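Protein-glutamine gamma-glutamyltransferase (Pagrus major, PDB 1G0D) catalyses calcium-dependent acyl transfer from peptide-bound glutamine to primary amines, probably including protein lysines, so that proteins become cross-linked or aminated. Local coordinates at residues I162-T166 and N330-W334; D489-K495 and K536-M542; P610-L615 and D668-D672. Numbering follows the deposited sequence.

How the interactions relate
The three contacts illustrate how chemistry follows position in a modular enzyme. Interaction 1 is buried in the catalytic core, where two strands of different sheets meet through an aromatic ring, sulfur atoms and one bridging water. Interaction 2 lies far out, in the first of the two C-terminal beta-barrels: neighbouring strands of one sheet share a ladder of main-chain hydrogen bonds, one face largely apolar and turned inward, the other mixing charged and apolar side chains. Interaction 3 joins two loops of the Ig-like last domain by leucine and proline packing, with charged groups and a water at its margin. No element is shared; interactions 1 and 3 come nearest, about 6 Å between closest atoms.

Interaction 1: I162-T166 and N330-W334; sequences IYMGT and NFHCW
In the papain-like core of this transglutaminase, the strand carrying the catalytic histidine packs against a strand of another sheet. Here strand 162-164 runs nearly antiparallel to strand 331-334, at 163°, but their axes approach only to 7.8 Å, so side chains fill the gap. At the corner of the chain, Asn330 (chi1 m) lies opposite Thr166, with CA atoms 5.5 Å apart. A single water bridges the segments, accepting from Asn330 ND2 and donating to Gly165 O, both at 2.9 Å, while Asn330 OD1 hydrogen-bonds Arg560. Gly165 has phi 93° and psi -136°, angles at which a CB would strike the preceding carbonyl. Phe331, extended and with chi1 p, buries the most surface. Met164 (chi1 m, chi2 t) has CA and CB over one face of its ring: CA stands 4.1 Å from the centroid, a CH-pi contact, CG is 3.4 Å from Phe331 CZ, and SD, 4.9 Å from the centroid, makes an oblique Met-aromatic contact. Gly165 O meets the ring edge, 3.3 Å from Phe331 CD1. Phe331 also stacks with Tyr515, a residue important for catalysis. His332 points away from 162-166; its ring touches Cys272 and its NE2 hydrogen-bonds Asp355, the other two members of the catalytic triad. Cys333 (chi1 m) turns back, placing SG 4.1 Å from Tyr163 O and 3.9 Å from Ile162 CG2.

Interaction 2: D489-K495 and K536-M542; sequences DVIVEVK and KAHKEVM
Met542 gives up more surface here than any other residue, and it shows how a side chain can reach along an antiparallel pair. Strands 489-495 and 536-542 are extended throughout, with axes 4.6 Å apart and N-to-C directions at 154°. Met542 faces Val490 in a hydrogen-bonded pair, Val490 N to Met542 O and Met542 N to Val490 O both being 3.1 Å. Its chi1 and chi2 are t, and CE comes 4.3 Å from Val492 CG2. Val492 (chi1 t) pairs with Glu540 through the straightest bonds of the ladder, Val492 N to Glu540 O at 2.8 Å and Glu540 N to Val492 O at 3.0 Å. Two residues further on, Val494 and His538 exchange two bonds of 2.9 Å, Val494 N to His538 O and His538 N to Val494 O. These strands complete a sheet with strand 473-479 in the first C-terminal beta-barrel, and Val490, Val492, Val494 and Met542 share its inward face: Val490 meets Ile477, Val492 and Val494 meet Leu475, and Val492 and Met542 meet Met508. Glu493 belongs to the other face, in a non-hydrogen-bonded pair with Lys539 (CA-CA 4.4 Å), flanked by the pairs Ile491-Val541 and Lys495-Ala537. With chi1 and chi2 t, its OE1 lies 3.0 Å from Lys539 CE but 4.2 Å from Lys539 NZ, beyond a salt bridge. Its OE2 instead forms salt bridges with Lys495 NZ, at 3.0 Å, and with Lys478, which probably belongs to the GTP site. In the backbone, Glu493 CA makes a CA-H...O contact of 3.4 Å with His538 O.

Interaction 3: P610-L615 and D668-D672; sequences PLPVPL and DRLKD
Leu670 packs against Pro610, Leu611 and Leu615: its CD1 is 4.0 Å from Pro610 CD, its CB 3.8 Å from Leu615 CD1 and its CG 4.3 Å from Leu611 CD2. The contact joins two loops of the Ig-like C-terminal barrel. Loop 610-615 follows strand 601-608, whose Phe607 also touches Leu670, and loop 668-672 links the antiparallel neighbours 659-666 and 673-682. Neither segment is regular helix or strand, and the backbones come closest at Leu615 and Arg669, with CA atoms 5.5 Å apart. Leu611 points toward the second loop, its CD2 lying 3.3 Å from Arg669 O and 3.6 Å from Arg669 CB. Arg669 (chi1 and chi2 m) carries its guanidinium beside the first loop, so that Val613 CG2 covers one face, 3.3 Å from Arg669 NH1; its NH2 hydrogen-bonds Tyr546 on helix 546-549. Asp668 (chi1 p) curls back to accept Arg669 N on OD2, at 2.5 Å. The same OD2 accepts Lys616 N and sits 3.2 Å from Leu615 CA. At the margin, a water donates to both loops, to Pro614 O at 3.1 Å and to Asp668 OD1 at 2.7 Å.

Interaction 1: I162-T166 and N330-W334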
loop_
_atom_site.group_PDB
_atom_site.type_symbol
_atom_site.label_atom_id
_atom_site.label_comp_id
_atom_site.label_asym_id
_atom_site.label_seq_id
_atom_site.Cartn_x
_atom_site.Cartn_y
_atom_site.Cartn_z
ATOM N N ILE A 162 -4.023 6.236 3.134
ATOM C CA ILE A 162 -2.837 5.584 3.694
ATOM C C ILE A 162 -2.313 6.522 4.780
ATOM O O ILE A 162 -2.173 7.705 4.543
ATOM C CB ILE A 162 -1.758 5.335 2.622
ATOM C CG1 ILE A 162 -2.380 4.554 1.452
ATOM C CG2 ILE A 162 -0.601 4.613 3.249
ATOM C CD1 ILE A 162 -1.434 3.926 0.454
ATOM N N TYR A 163 -2.065 6.019 5.982
ATOM C CA TYR A 163 -1.582 6.885 7.061
ATOM C C TYR A 163 -0.051 7.132 6.989
ATOM O O TYR A 163 0.734 6.261 6.540
ATOM C CB TYR A 163 -2.031 6.309 8.419
ATOM C CG TYR A 163 -3.533 6.322 8.513
ATOM C CD1 TYR A 163 -4.209 7.490 8.805
ATOM C CD2 TYR A 163 -4.285 5.218 8.097
ATOM C CE1 TYR A 163 -5.584 7.571 8.657
ATOM C CE2 TYR A 163 -5.670 5.290 7.946
ATOM C CZ TYR A 163 -6.310 6.469 8.219
ATOM O OH TYR A 163 -7.667 6.567 8.029
ATOM N N MET A 164 0.353 8.334 7.406
ATOM C CA MET A 164 1.747 8.736 7.360
ATOM C C MET A 164 2.003 9.702 8.452
ATOM O O MET A 164 1.149 9.896 9.306
ATOM C CB MET A 164 2.043 9.401 6.039
ATOM C CG MET A 164 2.058 8.398 4.948
ATOM S SD MET A 164 2.364 9.057 3.325
ATOM C CE MET A 164 2.904 10.733 3.668
ATOM N N GLY A 165 3.169 10.333 8.397
ATOM C CA GLY A 165 3.571 11.287 9.419
ATOM C C GLY A 165 4.389 10.607 10.506
ATOM O O GLY A 165 5.259 9.805 10.193
ATOM N N THR A 166 4.114 10.924 11.770
ATOM C CA THR A 166 4.797 10.319 12.911
ATOM C C THR A 166 3.707 9.758 13.824
ATOM O O THR A 166 2.562 10.206 13.764
ATOM C CB THR A 166 5.634 11.351 13.668
ATOM O OG1 THR A 166 4.776 12.404 14.132
ATOM C CG2 THR A 166 6.734 11.935 12.751
ATOM N N ASN A 330 10.265 6.692 10.524
ATOM C CA ASN A 330 9.152 7.434 11.134
ATOM C C ASN A 330 7.860 6.603 10.984
ATOM O O ASN A 330 6.964 6.628 11.846
ATOM C CB ASN A 330 8.972 8.798 10.467
ATOM C CG ASN A 330 9.989 9.830 10.935
ATOM O OD1 ASN A 330 10.920 9.521 11.694
ATOM N ND2 ASN A 330 9.819 11.063 10.474
ATOM N N PHE A 331 7.772 5.876 9.873
ATOM C CA PHE A 331 6.643 4.987 9.595
ATOM C C PHE A 331 7.058 4.130 8.430
ATOM O O PHE A 331 8.047 4.396 7.765
ATOM C CB PHE A 331 5.340 5.759 9.266
ATOM C CG PHE A 331 5.305 6.359 7.881
ATOM C CD1 PHE A 331 5.680 7.691 7.664
ATOM C CD2 PHE A 331 4.940 5.591 6.789
ATOM C CE1 PHE A 331 5.701 8.246 6.373
ATOM C CE2 PHE A 331 4.957 6.140 5.481
ATOM C CZ PHE A 331 5.339 7.469 5.276
ATOM N N HIS A 332 6.325 3.066 8.210
ATOM C CA HIS A 332 6.619 2.190 7.104
ATOM C C HIS A 332 5.333 1.482 6.789
ATOM O O HIS A 332 4.627 1.040 7.693
ATOM C CB HIS A 332 7.674 1.160 7.474
ATOM C CG HIS A 332 7.862 0.107 6.428
ATOM N ND1 HIS A 332 8.003 0.413 5.090
ATOM C CD2 HIS A 332 7.976 -1.242 6.524
ATOM C CE1 HIS A 332 8.201 -0.704 4.403
ATOM N NE2 HIS A 332 8.192 -1.720 5.250
ATOM N N CYS A 333 5.053 1.353 5.505
ATOM C CA CYS A 333 3.850 0.728 5.025
ATOM C C CYS A 333 4.011 -0.633 4.333
ATOM O O CYS A 333 5.026 -0.929 3.698
ATOM C CB CYS A 333 3.177 1.667 4.032
ATOM S SG CYS A 333 2.830 3.301 4.594
ATOM N N TRP A 334 2.988 -1.464 4.472
ATOM C CA TRP A 334 2.929 -2.738 3.783
ATOM C C TRP A 334 1.447 -3.037 3.513
ATOM O O TRP A 334 0.576 -2.177 3.624
ATOM C CB TRP A 334 3.627 -3.885 4.553
ATOM C CG TRP A 334 3.102 -4.199 5.908
ATOM C CD1 TRP A 334 2.027 -4.985 6.213
ATOM C CD2 TRP A 334 3.647 -3.761 7.170
ATOM N NE1 TRP A 334 1.866 -5.062 7.586
ATOM C CE2 TRP A 334 2.845 -4.320 8.191
ATOM C CE3 TRP A 334 4.733 -2.952 7.530
ATOM C CZ2 TRP A 334 3.098 -4.093 9.544
ATOM C CZ3 TRP A 334 4.982 -2.728 8.888
ATOM C CH2 TRP A 334 4.163 -3.300 9.874
HETATM O O HOH W 1 7.518 11.036 8.772
#

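Interaction 2: D489-K495 and K536-M542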
loop_
_atom_site.group_PDB
_atom_site.type_symbol
_atom_site.label_atom_id
_atom_site.label_comp_id
_atom_site.label_asym_id
_atom_site.label_seq_id
_atom_site.Cartn_x
_atom_site.Cartn_y
_atom_site.Cartn_z
ATOM N N ASP A 489 9.114 27.789 17.803
ATOM C CA ASP A 489 9.782 27.334 18.995
ATOM C C ASP A 489 9.329 25.923 19.288
ATOM O O ASP A 489 8.202 25.539 18.943
ATOM C CB ASP A 489 9.424 28.199 20.198
ATOM C CG ASP A 489 9.567 29.679 19.924
ATOM O OD1 ASP A 489 8.847 30.458 20.586
ATOM O OD2 ASP A 489 10.386 30.064 19.060
ATOM N N VAL A 490 10.226 25.157 19.905
ATOM C CA VAL A 490 9.973 23.784 20.332
ATOM C C VAL A 490 10.402 23.770 21.793
ATOM O O VAL A 490 11.540 24.098 22.095
ATOM C CB VAL A 490 10.888 22.755 19.591
ATOM C CG1 VAL A 490 10.730 21.403 20.219
ATOM C CG2 VAL A 490 10.544 22.695 18.113
ATOM N N ILE A 491 9.519 23.405 22.709
ATOM C CA ILE A 491 9.947 23.353 24.097
ATOM C C ILE A 491 10.439 21.974 24.492
ATOM O O ILE A 491 9.897 20.954 24.053
ATOM C CB ILE A 491 8.833 23.741 25.054
ATOM C CG1 ILE A 491 8.365 25.131 24.720
ATOM C CG2 ILE A 491 9.325 23.724 26.472
ATOM C CD1 ILE A 491 7.185 25.063 23.863
ATOM N N VAL A 492 11.497 21.962 25.296
ATOM C CA VAL A 492 12.082 20.744 25.826
ATOM C C VAL A 492 11.867 20.936 27.323
ATOM O O VAL A 492 12.480 21.803 27.927
ATOM C CB VAL A 492 13.613 20.658 25.514
ATOM C CG1 VAL A 492 14.226 19.436 26.178
ATOM C CG2 VAL A 492 13.824 20.565 24.017
ATOM N N GLU A 493 10.976 20.144 27.922
ATOM C CA GLU A 493 10.705 20.296 29.324
ATOM C C GLU A 493 11.204 19.146 30.154
ATOM O O GLU A 493 10.958 17.992 29.849
ATOM C CB GLU A 493 9.212 20.477 29.529
ATOM C CG GLU A 493 8.767 20.283 30.961
ATOM C CD GLU A 493 7.285 20.545 31.164
ATOM O OE1 GLU A 493 6.935 21.678 31.572
ATOM O OE2 GLU A 493 6.477 19.613 30.922
ATOM N N VAL A 494 11.927 19.482 31.214
ATOM C CA VAL A 494 12.477 18.515 32.155
ATOM C C VAL A 494 11.600 18.595 33.401
ATOM O O VAL A 494 11.511 19.645 34.011
ATOM C CB VAL A 494 13.920 18.908 32.563
ATOM C CG1 VAL A 494 14.467 17.859 33.492
ATOM C CG2 VAL A 494 14.807 19.110 31.324
ATOM N N LYS A 495 10.937 17.513 33.778
ATOM C CA LYS A 495 10.078 17.563 34.956
ATOM C C LYS A 495 10.721 16.804 36.066
ATOM O O LYS A 495 10.916 15.606 35.967
ATOM C CB LYS A 495 8.693 16.915 34.706
ATOM C CG LYS A 495 7.558 17.850 34.194
ATOM C CD LYS A 495 6.640 17.191 33.125
ATOM C CE LYS A 495 7.435 16.309 32.096
ATOM N NZ LYS A 495 7.962 16.981 30.855
ATOM N N LYS A 536 8.975 20.570 40.424
ATOM C CA LYS A 536 8.858 21.736 39.578
ATOM C C LYS A 536 9.403 21.290 38.236
ATOM O O LYS A 536 10.029 20.249 38.163
ATOM C CB LYS A 536 9.674 22.878 40.158
ATOM C CG LYS A 536 8.833 24.117 40.535
ATOM C CD LYS A 536 7.705 23.811 41.548
ATOM C CE LYS A 536 6.875 25.064 41.863
ATOM N NZ LYS A 536 6.141 24.965 43.168
ATOM N N ALA A 537 9.168 22.055 37.178
ATOM C CA ALA A 537 9.650 21.670 35.842
ATOM C C ALA A 537 10.321 22.799 35.079
ATOM O O ALA A 537 9.768 23.894 34.977
ATOM C CB ALA A 537 8.492 21.113 34.992
ATOM N N HIS A 538 11.495 22.522 34.521
ATOM C CA HIS A 538 12.235 23.520 33.748
ATOM C C HIS A 538 11.933 23.410 32.252
ATOM O O HIS A 538 12.062 22.346 31.660
ATOM C CB HIS A 538 13.749 23.353 33.988
ATOM C CG HIS A 538 14.610 24.104 33.023
ATOM N ND1 HIS A 538 15.023 25.403 33.244
ATOM C CD2 HIS A 538 15.137 23.746 31.828
ATOM C CE1 HIS A 538 15.759 25.812 32.227
ATOM N NE2 HIS A 538 15.849 24.824 31.355
ATOM N N LYS A 539 11.537 24.520 31.647
ATOM C CA LYS A 539 11.237 24.539 30.225
ATOM C C LYS A 539 12.236 25.367 29.423
ATOM O O LYS A 539 12.386 26.565 29.654
ATOM C CB LYS A 539 9.846 25.105 29.979
ATOM C CG LYS A 539 8.709 24.253 30.505
ATOM C CD LYS A 539 7.410 24.657 29.809
ATOM C CE LYS A 539 6.170 24.426 30.672
ATOM N NZ LYS A 539 4.948 25.087 30.097
ATOM N N GLU A 540 12.917 24.723 28.478
ATOM C CA GLU A 540 13.876 25.399 27.616
ATOM C C GLU A 540 13.299 25.419 26.220
ATOM O O GLU A 540 12.571 24.511 25.821
ATOM C CB GLU A 540 15.214 24.666 27.591
ATOM C CG GLU A 540 16.227 25.207 28.575
ATOM C CD GLU A 540 17.046 26.339 28.005
ATOM O OE1 GLU A 540 16.619 27.501 28.166
ATOM O OE2 GLU A 540 18.107 26.068 27.398
ATOM N N VAL A 541 13.616 26.469 25.482
ATOM C CA VAL A 541 13.130 26.630 24.125
ATOM C C VAL A 541 14.238 26.624 23.065
ATOM O O VAL A 541 15.372 27.062 23.294
ATOM C CB VAL A 541 12.334 27.951 24.002
ATOM C CG1 VAL A 541 11.979 28.214 22.560
ATOM C CG2 VAL A 541 11.086 27.873 24.857
ATOM N N MET A 542 13.903 26.093 21.899
ATOM C CA MET A 542 14.836 26.060 20.798
ATOM C C MET A 542 14.085 26.661 19.647
ATOM O O MET A 542 13.049 26.151 19.259
ATOM C CB MET A 542 15.219 24.623 20.481
ATOM C CG MET A 542 16.108 24.452 19.254
ATOM S SD MET A 542 16.765 22.758 19.159
ATOM C CE MET A 542 16.010 22.015 20.658
#

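Interaction 3: P610-L615 and D668-D672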
loop_
_atom_site.group_PDB
_atom_site.type_symbol
_atom_site.label_atom_id
_atom_site.label_comp_id
_atom_site.label_asym_id
_atom_site.label_seq_id
_atom_site.Cartn_x
_atom_site.Cartn_y
_atom_site.Cartn_z
ATOM N N PRO A 610 2.412 30.016 1.323
ATOM C CA PRO A 610 2.779 30.331 2.712
ATOM C C PRO A 610 4.272 30.718 2.780
ATOM O O PRO A 610 4.816 31.074 3.836
ATOM C CB PRO A 610 2.521 29.021 3.443
ATOM C CG PRO A 610 2.933 28.009 2.447
ATOM C CD PRO A 610 2.534 28.573 1.068
ATOM N N LEU A 611 4.925 30.622 1.628
ATOM C CA LEU A 611 6.330 30.935 1.495
ATOM C C LEU A 611 6.558 32.387 1.067
ATOM O O LEU A 611 5.907 32.905 0.161
ATOM C CB LEU A 611 6.951 29.993 0.466
ATOM C CG LEU A 611 7.776 28.828 0.979
ATOM C CD1 LEU A 611 7.059 28.113 2.071
ATOM C CD2 LEU A 611 8.103 27.936 -0.193
ATOM N N PRO A 612 7.491 33.066 1.731
ATOM C CA PRO A 612 7.777 34.451 1.374
ATOM C C PRO A 612 8.731 34.419 0.172
ATOM O O PRO A 612 9.609 35.261 0.024
ATOM C CB PRO A 612 8.436 35.005 2.630
ATOM C CG PRO A 612 9.133 33.799 3.233
ATOM C CD PRO A 612 8.331 32.586 2.843
ATOM N N VAL A 613 8.539 33.425 -0.685
ATOM C CA VAL A 613 9.362 33.241 -1.867
ATOM C C VAL A 613 8.417 32.924 -2.993
ATOM O O VAL A 613 7.349 32.391 -2.766
ATOM C CB VAL A 613 10.272 31.999 -1.741
ATOM C CG1 VAL A 613 11.531 32.198 -2.533
ATOM C CG2 VAL A 613 10.591 31.714 -0.294
ATOM N N PRO A 614 8.779 33.266 -4.227
ATOM C CA PRO A 614 7.830 32.913 -5.281
ATOM C C PRO A 614 8.081 31.417 -5.588
ATOM O O PRO A 614 9.206 30.948 -5.420
ATOM C CB PRO A 614 8.262 33.806 -6.444
ATOM C CG PRO A 614 9.758 33.862 -6.289
ATOM C CD PRO A 614 9.965 33.957 -4.772
ATOM N N LEU A 615 7.058 30.666 -6.000
ATOM C CA LEU A 615 7.257 29.258 -6.359
ATOM C C LEU A 615 7.022 29.211 -7.839
ATOM O O LEU A 615 6.097 29.820 -8.356
ATOM C CB LEU A 615 6.246 28.336 -5.681
ATOM C CG LEU A 615 5.245 28.909 -4.669
ATOM C CD1 LEU A 615 4.159 27.903 -4.452
ATOM C CD2 LEU A 615 5.935 29.203 -3.369
ATOM N N ASP A 668 9.016 24.465 -7.229
ATOM C CA ASP A 668 10.433 24.430 -6.845
ATOM C C ASP A 668 10.631 24.518 -5.336
ATOM O O ASP A 668 11.341 23.697 -4.759
ATOM C CB ASP A 668 11.227 25.566 -7.520
ATOM C CG ASP A 668 10.684 26.946 -7.190
ATOM O OD1 ASP A 668 11.381 27.936 -7.498
ATOM O OD2 ASP A 668 9.567 27.050 -6.636
ATOM N N ARG A 669 9.977 25.488 -4.705
ATOM C CA ARG A 669 10.095 25.693 -3.282
ATOM C C ARG A 669 8.985 25.090 -2.426
ATOM O O ARG A 669 9.164 24.931 -1.209
ATOM C CB ARG A 669 10.208 27.184 -3.007
ATOM C CG ARG A 669 11.273 27.846 -3.859
ATOM C CD ARG A 669 12.670 27.579 -3.317
ATOM N NE ARG A 669 13.097 28.687 -2.472
ATOM C CZ ARG A 669 12.889 28.740 -1.158
ATOM N NH1 ARG A 669 13.309 29.796 -0.445
ATOM N NH2 ARG A 669 12.272 27.724 -0.548
ATOM N N LEU A 670 7.834 24.780 -3.032
ATOM C CA LEU A 670 6.716 24.158 -2.289
ATOM C C LEU A 670 6.411 22.806 -2.882
ATOM O O LEU A 670 5.937 22.700 -4.033
ATOM C CB LEU A 670 5.447 24.981 -2.356
ATOM C CG LEU A 670 4.794 25.400 -1.039
ATOM C CD1 LEU A 670 3.301 25.311 -1.187
ATOM C CD2 LEU A 670 5.267 24.582 0.106
ATOM N N LYS A 671 6.695 21.774 -2.090
ATOM C CA LYS A 671 6.477 20.422 -2.539
ATOM C C LYS A 671 5.628 19.694 -1.533
ATOM O O LYS A 671 5.603 20.086 -0.356
ATOM C CB LYS A 671 7.824 19.687 -2.691
ATOM C CG LYS A 671 8.978 20.513 -3.244
ATOM C CD LYS A 671 10.286 19.730 -3.279
ATOM C CE LYS A 671 10.865 19.722 -4.685
ATOM N NZ LYS A 671 9.780 19.754 -5.745
ATOM N N ASP A 672 4.943 18.638 -2.008
ATOM C CA ASP A 672 4.116 17.793 -1.154
ATOM C C ASP A 672 2.851 18.559 -0.741
ATOM O O ASP A 672 2.551 18.737 0.441
ATOM C CB ASP A 672 4.972 17.380 0.070
ATOM C CG ASP A 672 4.564 16.051 0.689
ATOM O OD1 ASP A 672 4.624 15.943 1.935
ATOM O OD2 ASP A 672 4.202 15.119 -0.052
HETATM O O HOH W 2 12.048 30.311 -6.411
#